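PDB 6HC6: aminopeptidase YwaD from Bacillus subtilis, which removes single amino acids from the N-terminal ends of peptides, including arginine, lysine and leucine, using a pair of zinc ions. Local coordinates for residues I109-S117 with P184-K193; V254-D262 with Y400-I410. All coordinates share one frame; numbering follows the deposited sequence.

Contact 1 of 2, residues I109-S117 with P184-K193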
loop_
_atom_site.group_PDB
_atom_site.type_symbol
_atom_site.label_atom_id
_atom_site.label_comp_id
_atom_site.label_asym_id
_atom_site.label_seq_id
_atom_site.Cartn_x
_atom_site.Cartn_y
_atom_site.Cartn_z
ATOM N N ILE A 109 0.515 -8.749 25.397
ATOM C CA ILE A 109 1.303 -7.935 24.479
ATOM C C ILE A 109 0.603 -7.903 23.131
ATOM O O ILE A 109 0.379 -8.954 22.519
ATOM C CB ILE A 109 2.739 -8.472 24.331
ATOM C CG1 ILE A 109 3.401 -8.566 25.700
ATOM C CG2 ILE A 109 3.553 -7.599 23.364
ATOM C CD1 ILE A 109 4.727 -9.247 25.673
ATOM N N LEU A 110 0.259 -6.704 22.673
ATOM C CA LEU A 110 -0.324 -6.534 21.351
ATOM C C LEU A 110 0.684 -6.896 20.271
ATOM O O LEU A 110 1.867 -6.568 20.374
ATOM C CB LEU A 110 -0.770 -5.089 21.163
ATOM C CG LEU A 110 -1.890 -4.624 22.082
ATOM C CD1 LEU A 110 -2.344 -3.227 21.664
ATOM C CD2 LEU A 110 -3.035 -5.610 22.019
ATOM N N LEU A 111 0.208 -7.558 19.217
ATOM C CA LEU A 111 1.097 -8.038 18.176
ATOM C C LEU A 111 0.475 -7.809 16.811
ATOM O O LEU A 111 -0.736 -7.618 16.674
ATOM C CB LEU A 111 1.424 -9.533 18.360
ATOM C CG LEU A 111 0.302 -10.557 18.134
ATOM C CD1 LEU A 111 0.165 -10.972 16.663
ATOM C CD2 LEU A 111 0.549 -11.796 18.970
ATOM N N GLN A 112 1.328 -7.841 15.794
ATOM C CA GLN A 112 0.885 -7.937 14.410
ATOM C C GLN A 112 1.630 -9.102 13.790
ATOM O O GLN A 112 2.864 -9.136 13.822
ATOM C CB GLN A 112 1.157 -6.644 13.637
ATOM C CG GLN A 112 0.051 -5.628 13.770
ATOM C CD GLN A 112 -0.962 -5.769 12.659
ATOM O OE1 GLN A 112 -0.738 -5.296 11.549
ATOM N NE2 GLN A 112 -2.070 -6.450 12.943
ATOM N N ALA A 113 0.886 -10.058 13.247
ATOM C CA ALA A 113 1.476 -11.264 12.702
ATOM C C ALA A 113 1.874 -11.034 11.253
ATOM O O ALA A 113 1.204 -10.303 10.518
ATOM C CB ALA A 113 0.505 -12.437 12.806
ATOM N N ALA A 114 2.982 -11.643 10.856
ATOM C CA ALA A 114 3.490 -11.470 9.506
ATOM C C ALA A 114 2.714 -12.357 8.539
ATOM O O ALA A 114 2.595 -13.568 8.746
ATOM C CB ALA A 114 4.979 -11.804 9.451
ATOM N N SER A 115 2.177 -11.749 7.488
ATOM C CA SER A 115 1.576 -12.530 6.420
ATOM C C SER A 115 2.593 -13.528 5.878
ATOM O O SER A 115 3.769 -13.203 5.687
ATOM C CB SER A 115 1.080 -11.596 5.312
ATOM O OG SER A 115 0.474 -12.319 4.258
ATOM N N GLY A 116 2.147 -14.762 5.669
ATOM C CA GLY A 116 3.026 -15.806 5.192
ATOM C C GLY A 116 3.765 -16.577 6.263
ATOM O O GLY A 116 4.619 -17.405 5.925
ATOM N N SER A 117 3.485 -16.328 7.539
ATOM C CA SER A 117 4.090 -17.118 8.604
ATOM C C SER A 117 3.061 -18.106 9.145
ATOM O O SER A 117 1.904 -18.127 8.726
ATOM C CB SER A 117 4.659 -16.221 9.707
ATOM O OG SER A 117 3.649 -15.485 10.375
ATOM N N PRO A 184 1.997 -1.963 17.387
ATOM C CA PRO A 184 3.060 -2.933 17.106
ATOM C C PRO A 184 3.370 -2.949 15.622
ATOM O O PRO A 184 2.481 -2.796 14.785
ATOM C CB PRO A 184 2.465 -4.265 17.588
ATOM C CG PRO A 184 0.982 -4.041 17.602
ATOM C CD PRO A 184 0.803 -2.596 17.975
ATOM N N MET A 185 4.653 -3.105 15.306
ATOM C CA MET A 185 5.116 -3.127 13.926
ATOM C C MET A 185 4.716 -4.430 13.241
ATOM O O MET A 185 4.679 -5.494 13.859
ATOM C CB MET A 185 6.640 -2.978 13.893
ATOM C CG MET A 185 7.328 -3.802 14.986
ATOM S SD MET A 185 8.882 -4.648 14.549
ATOM C CE MET A 185 8.303 -5.829 13.335
ATOM N N THR A 186 4.419 -4.340 11.950
ATOM C CA THR A 186 4.196 -5.535 11.141
ATOM C C THR A 186 5.538 -6.051 10.628
ATOM O O THR A 186 6.259 -5.304 9.959
ATOM C CB THR A 186 3.276 -5.216 9.972
ATOM O OG1 THR A 186 2.040 -4.680 10.466
ATOM C CG2 THR A 186 2.985 -6.466 9.173
ATOM N N PRO A 187 5.925 -7.288 10.936
ATOM C CA PRO A 187 7.223 -7.815 10.442
ATOM C C PRO A 187 7.110 -8.421 9.045
ATOM O O PRO A 187 7.219 -9.643 8.851
ATOM C CB PRO A 187 7.584 -8.850 11.513
ATOM C CG PRO A 187 6.264 -9.361 11.987
ATOM C CD PRO A 187 5.291 -8.199 11.907
ATOM N N ASN A 188 6.906 -7.542 8.057
ATOM C CA ASN A 188 6.688 -7.932 6.660
ATOM C C ASN A 188 7.820 -8.814 6.137
ATOM O O ASN A 188 8.993 -8.439 6.184
ATOM C CB ASN A 188 6.558 -6.663 5.809
ATOM C CG ASN A 188 6.145 -6.935 4.361
ATOM O OD1 ASN A 188 6.495 -7.960 3.768
ATOM N ND2 ASN A 188 5.410 -5.990 3.778
ATOM N N LEU A 189 7.454 -9.976 5.592
ATOM C CA LEU A 189 8.424 -10.983 5.176
ATOM C C LEU A 189 8.790 -10.900 3.692
ATOM O O LEU A 189 9.324 -11.871 3.143
ATOM C CB LEU A 189 7.889 -12.380 5.514
ATOM C CG LEU A 189 7.756 -12.626 7.024
ATOM C CD1 LEU A 189 7.042 -13.932 7.301
ATOM C CD2 LEU A 189 9.135 -12.630 7.681
ATOM N N SER A 190 8.543 -9.759 3.041
ATOM C CA SER A 190 8.944 -9.551 1.642
ATOM C C SER A 190 8.366 -10.629 0.730
ATOM O O SER A 190 9.009 -11.061 -0.230
ATOM C CB SER A 190 10.470 -9.495 1.489
ATOM O OG SER A 190 11.071 -8.499 2.304
ATOM N N GLY A 191 7.150 -11.076 1.036
ATOM C CA GLY A 191 6.488 -12.081 0.232
ATOM C C GLY A 191 6.988 -13.498 0.412
ATOM O O GLY A 191 6.494 -14.401 -0.277
ATOM N N ASN A 192 7.946 -13.729 1.306
ATOM C CA ASN A 192 8.430 -15.079 1.529
ATOM C C ASN A 192 7.533 -15.812 2.519
ATOM O O ASN A 192 6.771 -15.213 3.282
ATOM C CB ASN A 192 9.863 -15.060 2.045
ATOM C CG ASN A 192 10.836 -14.470 1.048
ATOM O OD1 ASN A 192 11.213 -13.301 1.146
ATOM N ND2 ASN A 192 11.254 -15.278 0.081
ATOM N N LYS A 193 7.624 -17.133 2.495
ATOM C CA LYS A 193 6.926 -17.964 3.462
ATOM C C LYS A 193 7.914 -18.430 4.520
ATOM O O LYS A 193 9.052 -18.789 4.207
ATOM C CB LYS A 193 6.260 -19.158 2.777
ATOM C CG LYS A 193 5.229 -18.742 1.742
ATOM C CD LYS A 193 3.808 -18.961 2.227
ATOM C CE LYS A 193 2.962 -19.601 1.131
ATOM N NZ LYS A 193 1.740 -20.282 1.653
HETATM O O HOH W 1 4.789 -10.792 5.516
HETATM O O HOH W 2 5.016 -13.248 3.078
#
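Ala114 CB is the point of closest apolar packing between strand end and loop, 3.7 Å from Pro187 CG and equally 3.7 Å from Leu189 CD1, between a proline ring and an isobutyl tip. Beside it, Pro187 CD presses on Gln112 O at 3.2 Å, and the Pro184 ring packs against the backbone of Leu110 and Leu111. No backbone hydrogen bond joins the segments; in the PA domain Gln112 of strand 107-113 pairs with Gly200, and Ala114, just past the strand, with Val198, while residues 184-193 cross over as an irregular loop. Gln112 is also tightly packed, its CB 3.7 Å from Met185 O. Its rotation about CB-CG (chi2 -92°) bends the chain, bringing the amide to a weak hydrogen bond, Thr186 OG1 to Gln112 OE1 at 3.0 Å. A leucine in place of Gln112 would probably leave the Thr186 hydroxyl without this acceptor. The exposed Leu110 and Lys193 side chains are looser. Two waters fill in beside the direct contact of Leu189 CD1 with Ser115 O: one donates to Ser115 O (2.6 Å) and accepts from Leu189 N, the other bridges Ser115 O to Asn192 O. Nearby the backbones close to 3.4 Å, Lys193 CA to Gly116 O, where glycine fits.

Contact 2 of 2, residues V254-D262 with Y400-I410; sequences VPFSPGAND and YHTPEDSIEHI. With ZN (zinc ion), chain E; ZN (zinc ion), chain D.
Asp262 and His401 meet at the co-catalytic dizinc centre of this M28 peptidase. Asp262 bridges the metals, OD2 on the zinc that also takes His401 NE2 (2.1 Å) and OD1 on the other, and a water lies between the two ions. The imidazole and the carboxylate are nearly coplanar, 8° apart. Glu295 and Glu452 complete the His401 site; His250, Asp323 and a second water complete the other. His401 is held on both faces, Val254 CG1 lying 3.6 Å from its ring centroid on one and Tyr400 CZ over the other, while its ND1 is satisfied by Asp453 and Tyr400 OH by Glu452.

In the second shell, Asp405 receives the start of helix 260-277, with Gly259 as N-cap. With CG anti to the backbone N (chi1 -175°), its carboxylate reaches the first turn: Asn261 N donates to Asp405 OD2 (2.8 Å), and Asp262 N to the syn lone pair of Asp405 OD1 (3.0 Å). Asp405 O takes Ala260 N nearly straight, at 167°, though from above the carbonyl plane. This second-shell grip probably positions the bridging Asp262. The Asn261 side-chain ND2 turns to Glu397. Ser257 OG accepts from Gly259 N in an ST turn. A water joins the segments, hydrogen-bonded to Ser257 OG, accepting from His401 N and donating to Asp405 OD1 at 2.6 Å.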
loop_
_atom_site.group_PDB
_atom_site.type_symbol
_atom_site.label_atom_id
_atom_site.label_comp_id
_atom_site.label_asym_id
_atom_site.label_seq_id
_atom_site.Cartn_x
_atom_site.Cartn_y
_atom_site.Cartn_z
ATOM N N VAL A 254 -3.415 -0.373 6.056
ATOM C CA VAL A 254 -2.778 -1.313 6.988
ATOM C C VAL A 254 -3.613 -1.408 8.261
ATOM O O VAL A 254 -4.400 -0.496 8.570
ATOM C CB VAL A 254 -1.326 -0.908 7.311
ATOM C CG1 VAL A 254 -0.476 -0.794 6.031
ATOM C CG2 VAL A 254 -1.291 0.393 8.109
ATOM N N PRO A 255 -3.498 -2.504 9.012
ATOM C CA PRO A 255 -4.271 -2.637 10.249
ATOM C C PRO A 255 -4.082 -1.448 11.180
ATOM O O PRO A 255 -2.990 -0.892 11.296
ATOM C CB PRO A 255 -3.717 -3.926 10.865
ATOM C CG PRO A 255 -3.319 -4.748 9.702
ATOM C CD PRO A 255 -2.768 -3.744 8.684
ATOM N N PHE A 256 -5.172 -1.068 11.845
ATOM C CA PHE A 256 -5.267 0.011 12.824
ATOM C C PHE A 256 -5.127 1.383 12.199
ATOM O O PHE A 256 -5.192 2.373 12.925
ATOM C CB PHE A 256 -4.239 -0.109 13.957
ATOM C CG PHE A 256 -4.223 -1.462 14.600
ATOM C CD1 PHE A 256 -5.288 -1.874 15.389
ATOM C CD2 PHE A 256 -3.165 -2.331 14.384
ATOM C CE1 PHE A 256 -5.288 -3.129 15.976
ATOM C CE2 PHE A 256 -3.157 -3.585 14.962
ATOM C CZ PHE A 256 -4.222 -3.986 15.757
ATOM N N SER A 257 -4.946 1.480 10.885
ATOM C CA SER A 257 -4.869 2.803 10.273
ATOM C C SER A 257 -6.156 3.108 9.524
ATOM O O SER A 257 -6.544 2.331 8.645
ATOM C CB SER A 257 -3.690 2.881 9.305
ATOM O OG SER A 257 -3.769 4.043 8.484
ATOM N N PRO A 258 -6.829 4.226 9.817
ATOM C CA PRO A 258 -7.961 4.637 8.975
ATOM C C PRO A 258 -7.573 4.855 7.528
ATOM O O PRO A 258 -8.469 4.939 6.681
ATOM C CB PRO A 258 -8.440 5.950 9.613
ATOM C CG PRO A 258 -7.841 5.955 11.026
ATOM C CD PRO A 258 -6.555 5.177 10.909
ATOM N N GLY A 259 -6.282 4.969 7.223
ATOM C CA GLY A 259 -5.876 5.065 5.826
ATOM C C GLY A 259 -6.454 6.270 5.115
ATOM O O GLY A 259 -6.823 6.187 3.935
ATOM N N ALA A 260 -6.584 7.386 5.822
ATOM C CA ALA A 260 -7.102 8.588 5.180
ATOM C C ALA A 260 -6.175 9.038 4.060
ATOM O O ALA A 260 -6.612 9.222 2.914
ATOM C CB ALA A 260 -7.292 9.693 6.212
ATOM N N ASN A 261 -4.881 9.203 4.365
ATOM C CA ASN A 261 -3.935 9.573 3.320
ATOM C C ASN A 261 -3.354 8.376 2.559
ATOM O O ASN A 261 -3.140 8.469 1.342
ATOM C CB ASN A 261 -2.785 10.402 3.904
ATOM C CG ASN A 261 -2.037 11.127 2.819
ATOM O OD1 ASN A 261 -2.671 11.639 1.879
ATOM N ND2 ASN A 261 -0.699 11.127 2.883
ATOM N N ASP A 262 -3.057 7.265 3.246
ATOM C CA ASP A 262 -2.569 6.031 2.610
ATOM C C ASP A 262 -3.668 4.970 2.690
ATOM O O ASP A 262 -3.681 4.171 3.623
ATOM C CB ASP A 262 -1.286 5.524 3.322
ATOM C CG ASP A 262 -0.609 4.402 2.566
ATOM O OD1 ASP A 262 -0.878 4.274 1.344
ATOM O OD2 ASP A 262 0.188 3.642 3.187
ATOM N N TYR A 400 2.002 8.102 8.748
ATOM C CA TYR A 400 1.915 6.993 7.808
ATOM C C TYR A 400 1.915 5.652 8.536
ATOM O O TYR A 400 2.743 5.412 9.426
ATOM C CB TYR A 400 3.108 7.124 6.847
ATOM C CG TYR A 400 3.534 5.920 6.050
ATOM C CD1 TYR A 400 2.929 5.612 4.839
ATOM C CD2 TYR A 400 4.597 5.127 6.477
ATOM C CE1 TYR A 400 3.351 4.532 4.092
ATOM C CE2 TYR A 400 5.019 4.040 5.739
ATOM C CZ TYR A 400 4.392 3.747 4.546
ATOM O OH TYR A 400 4.794 2.669 3.791
ATOM N N HIS A 401 0.939 4.806 8.188
ATOM C CA HIS A 401 0.811 3.452 8.735
ATOM C C HIS A 401 0.570 3.444 10.245
ATOM O O HIS A 401 0.936 2.484 10.937
ATOM C CB HIS A 401 2.034 2.600 8.371
ATOM C CG HIS A 401 2.022 2.116 6.951
ATOM N ND1 HIS A 401 2.889 1.146 6.487
ATOM C CD2 HIS A 401 1.243 2.460 5.899
ATOM C CE1 HIS A 401 2.641 0.915 5.208
ATOM N NE2 HIS A 401 1.656 1.709 4.826
ATOM N N THR A 402 -0.067 4.482 10.776
ATOM C CA THR A 402 -0.425 4.572 12.186
ATOM C C THR A 402 -1.902 4.909 12.308
ATOM O O THR A 402 -2.542 5.310 11.329
ATOM C CB THR A 402 0.393 5.641 12.930
ATOM O OG1 THR A 402 -0.151 6.932 12.647
ATOM C CG2 THR A 402 1.882 5.607 12.556
ATOM N N PRO A 403 -2.482 4.760 13.504
ATOM C CA PRO A 403 -3.866 5.224 13.702
ATOM C C PRO A 403 -4.037 6.705 13.440
ATOM O O PRO A 403 -5.173 7.166 13.287
ATOM C CB PRO A 403 -4.147 4.880 15.172
ATOM C CG PRO A 403 -3.239 3.747 15.469
ATOM C CD PRO A 403 -1.993 3.999 14.673
ATOM N N GLU A 404 -2.950 7.470 13.396
ATOM C CA GLU A 404 -3.067 8.898 13.123
ATOM C C GLU A 404 -3.125 9.221 11.634
ATOM O O GLU A 404 -3.176 10.405 11.285
ATOM C CB GLU A 404 -1.907 9.660 13.780
ATOM C CG GLU A 404 -1.857 9.506 15.289
ATOM C CD GLU A 404 -2.963 10.262 15.992
ATOM O OE1 GLU A 404 -3.282 9.911 17.150
ATOM O OE2 GLU A 404 -3.510 11.207 15.386
ATOM N N ASP A 405 -3.115 8.220 10.743
ATOM C CA ASP A 405 -3.387 8.462 9.325
ATOM C C ASP A 405 -4.896 8.629 9.144
ATOM O O ASP A 405 -5.594 7.790 8.570
ATOM C CB ASP A 405 -2.849 7.339 8.441
ATOM C CG ASP A 405 -3.028 7.637 6.982
ATOM O OD1 ASP A 405 -2.827 6.730 6.154
ATOM O OD2 ASP A 405 -3.385 8.790 6.670
ATOM N N SER A 406 -5.393 9.755 9.642
ATOM C CA SER A 406 -6.812 10.027 9.787
ATOM C C SER A 406 -7.174 11.289 9.018
ATOM O O SER A 406 -6.306 12.054 8.598
ATOM C CB SER A 406 -7.171 10.210 11.259
ATOM O OG SER A 406 -6.516 11.371 11.749
ATOM N N ILE A 407 -8.480 11.508 8.839
ATOM C CA ILE A 407 -8.906 12.658 8.050
ATOM C C ILE A 407 -8.533 13.972 8.719
ATOM O O ILE A 407 -8.402 14.995 8.032
ATOM C CB ILE A 407 -10.413 12.559 7.753
ATOM C CG1 ILE A 407 -10.736 13.320 6.464
ATOM C CG2 ILE A 407 -11.245 13.056 8.932
ATOM C CD1 ILE A 407 -12.140 13.090 5.956
ATOM N N GLU A 408 -8.330 13.971 10.045
ATOM C CA GLU A 408 -7.819 15.153 10.720
ATOM C C GLU A 408 -6.515 15.635 10.092
ATOM O O GLU A 408 -6.198 16.828 10.147
ATOM C CB GLU A 408 -7.633 14.856 12.226
ATOM C CG GLU A 408 -6.717 15.808 12.950
ATOM C CD GLU A 408 -6.666 15.554 14.450
ATOM O OE1 GLU A 408 -6.452 16.527 15.202
ATOM O OE2 GLU A 408 -6.829 14.389 14.872
ATOM N N HIS A 409 -5.760 14.735 9.466
ATOM C CA HIS A 409 -4.463 15.082 8.899
ATOM C C HIS A 409 -4.504 15.106 7.379
ATOM O O HIS A 409 -3.512 14.809 6.718
ATOM C CB HIS A 409 -3.389 14.117 9.406
ATOM C CG HIS A 409 -3.103 14.273 10.869
ATOM N ND1 HIS A 409 -3.131 13.216 11.755
ATOM C CD2 HIS A 409 -2.803 15.371 11.603
ATOM C CE1 HIS A 409 -2.861 13.655 12.972
ATOM N NE2 HIS A 409 -2.652 14.959 12.908
ATOM N N ILE A 410 -5.656 15.449 6.819
ATOM C CA ILE A 410 -5.838 15.588 5.379
ATOM C C ILE A 410 -6.029 17.067 5.095
ATOM O O ILE A 410 -6.764 17.748 5.814
ATOM C CB ILE A 410 -7.045 14.766 4.886
ATOM C CG1 ILE A 410 -6.716 13.276 4.887
ATOM C CG2 ILE A 410 -7.474 15.207 3.473
ATOM C CD1 ILE A 410 -5.685 12.866 3.862
HETATM ZN ZN ZN E . 0.962 1.781 2.819
HETATM ZN ZN ZN D . -0.048 3.563 -0.355
HETATM O O HOH W 3 -1.677 1.608 11.975
HETATM O O HOH W 4 -1.763 4.438 6.841
HETATM O O HOH W 5 1.849 4.055 0.030
HETATM O O HOH W 6 0.679 1.843 0.532
#

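Overall arrangement
Both segments of contact 1 precede those of contact 2 in the sequence. They belong to different parts of the protein: contact 1 to the PA-domain sheet, through strand 107-113 and the loop between strands 172-176 and 198-201; contact 2 to the M28 peptidase part, at the start of helix 260-277 and the loop ahead of helix 412-430. Their centres lie 19 Å apart, yet they touch, Gln112 OE1 approaching Pro255 CG at 3.2 Å and Gln112 NE2 approaching Phe256 CE2 at 3.7 Å. The Thr186 side chain is about 7 Å from that of His401 and about 10 Å from a zinc, which places the PA domain beside the active site.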